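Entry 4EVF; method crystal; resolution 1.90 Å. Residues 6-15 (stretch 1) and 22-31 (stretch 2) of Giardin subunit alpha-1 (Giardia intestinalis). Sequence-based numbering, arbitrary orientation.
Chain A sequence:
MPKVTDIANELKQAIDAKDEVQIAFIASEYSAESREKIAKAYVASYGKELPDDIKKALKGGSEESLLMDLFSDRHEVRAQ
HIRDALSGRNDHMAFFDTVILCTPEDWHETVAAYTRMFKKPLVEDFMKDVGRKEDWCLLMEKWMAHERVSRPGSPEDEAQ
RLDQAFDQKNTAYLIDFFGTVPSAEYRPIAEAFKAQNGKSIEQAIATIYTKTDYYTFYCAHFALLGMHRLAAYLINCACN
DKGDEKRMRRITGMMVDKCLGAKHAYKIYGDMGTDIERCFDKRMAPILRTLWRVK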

# COMPACT_ATOMS: atom_id res chain seq x y z
N ASP A 6 -1.16 21.43 -21.04
CA ASP A 6 -0.93 20.56 -22.19
C ASP A 6 -1.11 19.08 -21.85
O ASP A 6 -1.67 18.33 -22.65
CB ASP A 6 0.44 20.83 -22.80
CG ASP A 6 0.49 22.14 -23.56
OD1 ASP A 6 -0.50 22.46 -24.26
OD2 ASP A 6 1.50 22.85 -23.45
N ILE A 7 -0.64 18.66 -20.67
CA ILE A 7 -0.92 17.32 -20.17
C ILE A 7 -2.42 17.11 -20.01
O ILE A 7 -2.95 16.03 -20.31
CB ILE A 7 -0.27 17.07 -18.80
CG1 ILE A 7 1.22 17.43 -18.84
CG2 ILE A 7 -0.48 15.61 -18.34
CD1 ILE A 7 1.84 17.51 -17.47
N ALA A 8 -3.12 18.12 -19.51
CA ALA A 8 -4.56 18.01 -19.36
C ALA A 8 -5.20 17.78 -20.73
O ALA A 8 -6.18 17.03 -20.84
CB ALA A 8 -5.15 19.25 -18.68
N ASN A 9 -4.65 18.40 -21.76
CA ASN A 9 -5.14 18.18 -23.13
C ASN A 9 -4.87 16.76 -23.62
O ASN A 9 -5.75 16.13 -24.23
CB ASN A 9 -4.57 19.20 -24.12
CG ASN A 9 -5.16 19.04 -25.52
OD1 ASN A 9 -4.55 18.44 -26.41
ND2 ASN A 9 -6.38 19.55 -25.71
N GLU A 10 -3.67 16.25 -23.37
CA GLU A 10 -3.36 14.85 -23.68
C GLU A 10 -4.42 13.95 -23.08
O GLU A 10 -4.99 13.07 -23.75
CB GLU A 10 -2.01 14.44 -23.11
CG GLU A 10 -0.81 15.12 -23.73
CD GLU A 10 0.49 14.60 -23.16
OE1 GLU A 10 0.81 13.40 -23.37
OE2 GLU A 10 1.19 15.39 -22.48
N LEU A 11 -4.69 14.16 -21.80
CA LEU A 11 -5.70 13.37 -21.10
C LEU A 11 -7.08 13.49 -21.72
O LEU A 11 -7.80 12.50 -21.83
CB LEU A 11 -5.73 13.73 -19.61
CG LEU A 11 -4.59 13.08 -18.82
CD1 LEU A 11 -4.35 13.79 -17.49
CD2 LEU A 11 -4.88 11.59 -18.63
N LYS A 12 -7.46 14.70 -22.12
CA LYS A 12 -8.75 14.94 -22.75
C LYS A 12 -8.94 14.06 -23.99
O LYS A 12 -9.99 13.46 -24.20
CB LYS A 12 -8.86 16.41 -23.16
CG LYS A 12 -10.19 16.79 -23.79
CD LYS A 12 -11.30 16.82 -22.75
CE LYS A 12 -12.65 17.15 -23.38
NZ LYS A 12 -13.75 16.97 -22.38
N GLN A 13 -7.90 14.00 -24.81
CA GLN A 13 -7.97 13.27 -26.05
C GLN A 13 -7.91 11.75 -25.84
O GLN A 13 -8.47 10.99 -26.64
CB GLN A 13 -6.88 13.74 -27.00
CG GLN A 13 -7.20 15.07 -27.65
CD GLN A 13 -5.98 15.82 -28.10
OE1 GLN A 13 -4.85 15.47 -27.74
NE2 GLN A 13 -6.18 16.88 -28.88
N ALA A 14 -7.25 11.33 -24.77
CA ALA A 14 -7.18 9.90 -24.46
C ALA A 14 -8.54 9.45 -23.97
O ALA A 14 -9.00 8.35 -24.28
CB ALA A 14 -6.10 9.63 -23.41
N ILE A 15 -9.20 10.33 -23.21
CA ILE A 15 -10.51 10.03 -22.63
C ILE A 15 -11.56 9.99 -23.73
O ILE A 15 -12.44 9.13 -23.75
CB ILE A 15 -10.92 11.08 -21.58
CG1 ILE A 15 -10.04 10.97 -20.33
CG2 ILE A 15 -12.38 10.92 -21.20
CD1 ILE A 15 -10.37 12.01 -19.26
N GLN A 22 -3.58 4.42 -22.64
CA GLN A 22 -3.05 5.78 -22.79
C GLN A 22 -3.29 6.63 -21.54
O GLN A 22 -2.43 7.42 -21.14
CB GLN A 22 -3.61 6.46 -24.04
CG GLN A 22 -3.09 7.88 -24.25
CD GLN A 22 -1.57 7.94 -24.38
OE1 GLN A 22 -0.89 6.92 -24.47
NE2 GLN A 22 -1.03 9.16 -24.37
N ILE A 23 -4.45 6.49 -20.92
CA ILE A 23 -4.70 7.19 -19.66
C ILE A 23 -3.75 6.66 -18.59
O ILE A 23 -3.16 7.43 -17.83
CB ILE A 23 -6.16 7.05 -19.21
CG1 ILE A 23 -7.10 7.68 -20.24
CG2 ILE A 23 -6.36 7.63 -17.80
CD1 ILE A 23 -8.54 7.27 -20.07
N ALA A 24 -3.61 5.34 -18.54
CA ALA A 24 -2.68 4.71 -17.61
C ALA A 24 -1.26 5.19 -17.88
O ALA A 24 -0.51 5.46 -16.94
CB ALA A 24 -2.77 3.17 -17.71
N PHE A 25 -0.90 5.32 -19.15
CA PHE A 25 0.47 5.72 -19.47
C PHE A 25 0.77 7.14 -18.99
O PHE A 25 1.85 7.40 -18.43
CB PHE A 25 0.77 5.61 -20.96
CG PHE A 25 2.14 6.11 -21.32
CD1 PHE A 25 3.27 5.41 -20.94
CD2 PHE A 25 2.31 7.31 -21.99
CE1 PHE A 25 4.54 5.88 -21.24
CE2 PHE A 25 3.56 7.79 -22.30
CZ PHE A 25 4.68 7.07 -21.92
N ILE A 26 -0.17 8.05 -19.23
CA ILE A 26 -0.02 9.43 -18.78
C ILE A 26 0.04 9.47 -17.26
O ILE A 26 0.87 10.17 -16.68
CB ILE A 26 -1.16 10.32 -19.28
CG1 ILE A 26 -1.12 10.44 -20.81
CG2 ILE A 26 -1.05 11.70 -18.65
CD1 ILE A 26 -2.43 10.86 -21.43
N ALA A 27 -0.85 8.73 -16.61
CA ALA A 27 -0.85 8.71 -15.15
C ALA A 27 0.49 8.21 -14.63
O ALA A 27 0.98 8.69 -13.61
CB ALA A 27 -1.99 7.87 -14.62
N SER A 28 1.09 7.26 -15.36
CA SER A 28 2.31 6.58 -14.91
C SER A 28 3.53 7.49 -14.97
O SER A 28 4.55 7.24 -14.33
CB SER A 28 2.56 5.35 -15.78
OG SER A 28 3.20 5.70 -17.00
N GLU A 29 3.41 8.55 -15.76
CA GLU A 29 4.51 9.47 -16.00
C GLU A 29 4.73 10.46 -14.85
O GLU A 29 5.77 11.12 -14.80
CB GLU A 29 4.23 10.27 -17.28
CG GLU A 29 4.31 9.45 -18.54
CD GLU A 29 5.73 9.08 -18.86
OE1 GLU A 29 6.21 8.04 -18.35
OE2 GLU A 29 6.38 9.84 -19.61
N TYR A 30 3.76 10.55 -13.95
CA TYR A 30 3.70 11.63 -12.98
C TYR A 30 3.32 11.17 -11.58
O TYR A 30 2.49 10.27 -11.40
CB TYR A 30 2.67 12.67 -13.43
CG TYR A 30 2.98 13.28 -14.77
CD1 TYR A 30 4.01 14.21 -14.91
CD2 TYR A 30 2.26 12.93 -15.90
CE1 TYR A 30 4.30 14.77 -16.13
CE2 TYR A 30 2.55 13.48 -17.13
CZ TYR A 30 3.57 14.40 -17.23
OH TYR A 30 3.87 14.97 -18.45
N SER A 31 3.92 11.82 -10.59
CA SER A 31 3.70 11.50 -9.18
C SER A 31 2.29 11.88 -8.76
O SER A 31 1.58 12.54 -9.51
CB SER A 31 4.66 12.30 -8.31
OG SER A 31 4.26 13.66 -8.33
O HOH W 1 -3.58 11.33 -25.36
O HOH W 2 2.71 14.01 -20.46

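No direct hydrogen bond joins the two stretches; the polar links between them run through two water molecules, both of which engage Glu10. Water 2 lies 2.9 Å from Glu10 OE2, to which it donates, and a short 2.5 Å from Tyr30 OH, so that the carboxylate of the first helix is tied to the phenol that follows the second. Water 1 donates to the main-chain Glu10 O at 2.8 Å and accepts a weak hydrogen bond from Gln22 NE2 at 3.5 Å. The two waters thus occupy well-separated positions along the contact, one near Tyr30 and the other near Gln22.

Everything else that holds the pair together is apolar packing. The two helical segments run nearly antiparallel, with an angle of 160° between their N-to-C directions and a closest axial approach of 9.5 Å. Ile26 is the central element of the interface and has the largest area covered by the opposing stretch, 79 Å². Its side chain, in the m,t rotamer, enters a hole formed by Ile7, Glu10, Leu11 and Ala14, residues spaced i, i+3, i+4 and i+7 and therefore gathered on one side of the helix. Ile26 CD1 lies 3.8 Å from Leu11 CD2, 4.0 Å from Glu10 CB and 4.3 Å from Ala14 CB, and Ile26 CG2 meets Ile7 CG2 at 4.0 Å; Leu11 CD2 touches both Ile26 CD1 and Ile26 CG2, each at 3.8 Å. The side chain of Glu10 accordingly serves twice, lining the hole with its aliphatic portion and binding water 2 with its carboxylate.

The helix backbones come nearest at Ala14 and Ile23, whose CA atoms are 6.0 Å apart. The small side chain of Ala14 points toward the second helix, and its CB packs 3.6 Å from Gln22 CG and 3.9 Å from Ile23 CG1. Ile23 leaves its backbone sideways, but the end of its side chain comes nearer to the first helix: Ile23 CD1 reaches Ile15 CG1 at 4.0 Å, and Ile23 CG2 approaches Leu11 CD2 at 4.3 Å.

At the other end of the contact, Tyr30 lies beyond the helical segment, with an extended backbone (phi/psi -137/144°), yet its CA-to-CB bond still points toward the first stretch. Ile7 CD1 approaches the ring obliquely, 3.6 Å from Tyr30 CZ and 3.4 Å from Tyr30 OH. The phenol therefore combines van der Waals contact with Ile7 and the water-mediated link to Glu10, extending the interface past the regular helix.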